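Local coordinates for protein HhaI Restriction Endonuclease (Haemophilus parahaemolyticus, PDB 6UKI) that probably cleaves double-stranded DNA at GCGC sites as a type II restriction endonuclease using divalent metal ions, at residues E5-C10 / I45-P50. Sequence-based numbering, arbitrary orientation.
Sequences EFEVFC and IEAKMP. With CA (calcium ion), chain G; nucleotides of chain B.
Met-49 lays its CG over one face of the Phe-6 ring, displaced toward the rim. Met-49 CG sits 3.9 Å from the centroid of the Phe-6 ring, only 19° off the ring normal, which identifies a CH-pi contact. Met-49 SD is more distant, 5.2 Å from the same Phe-6 centroid and 35° off the normal, so the Met-aromatic component approaches obliquely. Phe-6 already leaves the helix in the direction of residues 45-50, and its CG, anti to the backbone nitrogen (chi1 -178°), carries the ring on; the two side chains run past one another in opposite directions. Lys-48 O approaches Phe-6 CE2 at 3.7 Å, also obliquely; this carbonyl is hydrogen-bonded by Thr-131. One helical turn on, Cys-10 SG joins Glu-7 CG in packing on the methyl of Ala-47, Glu-7 CG lying 4.0 Å from Ala-47 CB.

Glu-46, Ala-47 and Lys-48 read as the (D/E)XK half of a PD-(D/E)XK nuclease motif, with Asp-34 probably its preceding acid and helix 3-18 packed on the mixed sheet. The coordination supports this reading: Glu-46 OE1 binds calcium at 2.3 Å, Ala-47 O at 2.2 Å, and Asp-34, a water and OP1 of DC9 of chain B also bind it. Glu-46 bends at its second torsion, bringing the carboxylate to the metal. Lys-48 NZ donates to DC9 OP2 of chain B at 2.9 Å and forms a salt bridge with Glu-46 whose hydrogen bond is weak, while Met-49 N gives a weak hydrogen bond to a phosphate oxygen of DT10 of chain B. From the helix, the extended chain of Glu-7 points its carboxylate toward this site: OE1 lies 2.6 Å from the calcium-bound water, and OE2 is salt-bridged to Lys-24.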
# COMPACT_ATOMS: atom_id res chain seq x y z
N GLU A 5 3.72 8.81 -10.20
CA GLU A 5 3.29 9.77 -11.20
C GLU A 5 1.77 9.91 -11.24
O GLU A 5 1.25 10.99 -11.55
CB GLU A 5 3.81 9.37 -12.58
CG GLU A 5 5.33 9.41 -12.75
CD GLU A 5 5.78 8.91 -14.12
OE1 GLU A 5 5.05 8.09 -14.72
OE2 GLU A 5 6.84 9.35 -14.61
N PHE A 6 1.04 8.84 -10.93
CA PHE A 6 -0.42 8.91 -11.00
C PHE A 6 -0.99 9.78 -9.89
O PHE A 6 -1.92 10.56 -10.14
CB PHE A 6 -1.01 7.50 -10.93
CG PHE A 6 -2.51 7.47 -11.03
CD1 PHE A 6 -3.13 7.48 -12.27
CD2 PHE A 6 -3.29 7.46 -9.89
CE1 PHE A 6 -4.52 7.47 -12.37
CE2 PHE A 6 -4.67 7.44 -9.98
CZ PHE A 6 -5.29 7.45 -11.22
N GLU A 7 -0.48 9.66 -8.67
CA GLU A 7 -0.91 10.54 -7.58
C GLU A 7 -0.69 12.00 -7.95
O GLU A 7 -1.55 12.85 -7.70
CB GLU A 7 -0.16 10.21 -6.29
CG GLU A 7 -0.91 9.33 -5.31
CD GLU A 7 -0.11 9.10 -4.03
OE1 GLU A 7 -0.22 8.00 -3.43
OE2 GLU A 7 0.64 10.01 -3.62
N VAL A 8 0.45 12.30 -8.57
CA VAL A 8 0.75 13.68 -8.94
C VAL A 8 -0.25 14.20 -9.97
O VAL A 8 -0.65 15.37 -9.93
CB VAL A 8 2.20 13.80 -9.45
CG1 VAL A 8 2.38 15.09 -10.23
CG2 VAL A 8 3.18 13.72 -8.28
N PHE A 9 -0.66 13.35 -10.91
CA PHE A 9 -1.61 13.80 -11.93
C PHE A 9 -2.98 14.08 -11.33
O PHE A 9 -3.69 14.97 -11.80
CB PHE A 9 -1.71 12.77 -13.06
CG PHE A 9 -0.72 12.98 -14.18
CD1 PHE A 9 -0.89 13.99 -15.10
CD2 PHE A 9 0.39 12.16 -14.30
CE1 PHE A 9 0.03 14.18 -16.13
CE2 PHE A 9 1.31 12.34 -15.33
CZ PHE A 9 1.13 13.35 -16.24
N CYS A 10 -3.37 13.34 -10.28
CA CYS A 10 -4.63 13.62 -9.61
C CYS A 10 -4.58 14.93 -8.83
O CYS A 10 -5.55 15.70 -8.85
CB CYS A 10 -5.03 12.49 -8.67
SG CYS A 10 -5.16 10.88 -9.42
N ILE A 45 -8.88 12.74 0.38
CA ILE A 45 -9.20 12.13 -0.90
C ILE A 45 -8.17 11.05 -1.16
O ILE A 45 -6.96 11.32 -1.10
CB ILE A 45 -9.20 13.16 -2.04
CG1 ILE A 45 -10.15 14.31 -1.74
CG2 ILE A 45 -9.55 12.49 -3.37
CD1 ILE A 45 -9.98 15.48 -2.69
N GLU A 46 -8.62 9.84 -1.46
CA GLU A 46 -7.73 8.71 -1.70
C GLU A 46 -7.60 8.44 -3.19
O GLU A 46 -8.60 8.20 -3.88
CB GLU A 46 -8.25 7.47 -0.97
CG GLU A 46 -7.37 6.23 -1.15
CD GLU A 46 -5.99 6.38 -0.54
OE1 GLU A 46 -5.14 5.50 -0.80
OE2 GLU A 46 -5.75 7.35 0.21
N ALA A 47 -6.36 8.46 -3.69
CA ALA A 47 -6.05 8.15 -5.08
C ALA A 47 -5.70 6.67 -5.23
O ALA A 47 -4.92 6.15 -4.43
CB ALA A 47 -4.89 9.01 -5.58
N LYS A 48 -6.26 6.01 -6.24
CA LYS A 48 -5.95 4.61 -6.50
C LYS A 48 -5.99 4.36 -8.00
O LYS A 48 -6.90 4.84 -8.68
CB LYS A 48 -6.95 3.66 -5.81
CG LYS A 48 -6.89 3.73 -4.30
CD LYS A 48 -7.30 2.44 -3.66
CE LYS A 48 -6.54 2.25 -2.35
NZ LYS A 48 -5.11 2.64 -2.54
N MET A 49 -5.01 3.62 -8.51
CA MET A 49 -5.00 3.27 -9.93
C MET A 49 -6.11 2.27 -10.24
O MET A 49 -6.70 1.67 -9.34
CB MET A 49 -3.63 2.71 -10.33
CG MET A 49 -2.64 3.75 -10.81
SD MET A 49 -0.92 3.23 -10.70
CE MET A 49 -0.49 3.03 -12.42
N PRO A 50 -6.43 2.06 -11.53
CA PRO A 50 -7.49 1.10 -11.86
C PRO A 50 -7.26 -0.30 -11.31
O PRO A 50 -8.23 -1.00 -11.00
CB PRO A 50 -7.50 1.12 -13.39
CG PRO A 50 -7.10 2.50 -13.72
CD PRO A 50 -6.05 2.87 -12.70
CA CA G . -3.77 5.71 -2.62
P DT B 10 -1.69 2.29 -6.02
OP1 DT B 10 -2.02 3.23 -7.11
OP2 DT B 10 -2.50 2.26 -4.79
O5' DT B 10 -1.68 0.81 -6.64
C5' DT B 10 -1.24 0.58 -7.96
C4' DT B 10 0.19 0.06 -7.97
O4' DT B 10 0.27 -1.20 -7.24
C3' DT B 10 0.75 -0.23 -9.37
O3' DT B 10 2.11 0.19 -9.41
C2' DT B 10 0.62 -1.75 -9.49
C1' DT B 10 0.86 -2.20 -8.05
N1 DT B 10 0.24 -3.55 -7.70
C2 DT B 10 1.01 -4.51 -7.08
O2 DT B 10 2.19 -4.37 -6.81
N3 DT B 10 0.35 -5.67 -6.78
C4 DT B 10 -0.98 -5.96 -7.03
O4 DT B 10 -1.49 -7.04 -6.72
C5 DT B 10 -1.73 -4.91 -7.68
C7 DT B 10 -3.19 -5.11 -8.00
C6 DT B 10 -1.10 -3.76 -7.98
P DC B 9 -1.74 3.92 -1.06
OP1 DC B 9 -1.98 5.26 -1.62
OP2 DC B 9 -2.85 3.02 -0.75
O5' DC B 9 -0.78 3.17 -2.09
C5' DC B 9 0.15 3.91 -2.82
C4' DC B 9 1.07 3.01 -3.60
O4' DC B 9 1.89 2.22 -2.72
C3' DC B 9 0.39 1.97 -4.47
O3' DC B 9 -0.16 2.57 -5.62
C2' DC B 9 1.60 1.09 -4.79
C1' DC B 9 2.31 1.05 -3.43
N1 DC B 9 1.94 -0.16 -2.62
C2 DC B 9 2.66 -1.34 -2.78
O2 DC B 9 3.60 -1.35 -3.57
N3 DC B 9 2.30 -2.43 -2.06
C4 DC B 9 1.27 -2.37 -1.21
N4 DC B 9 0.96 -3.47 -0.52
C5 DC B 9 0.51 -1.18 -1.04
C6 DC B 9 0.88 -0.11 -1.76
O HOH W 1 -2.42 6.79 -3.99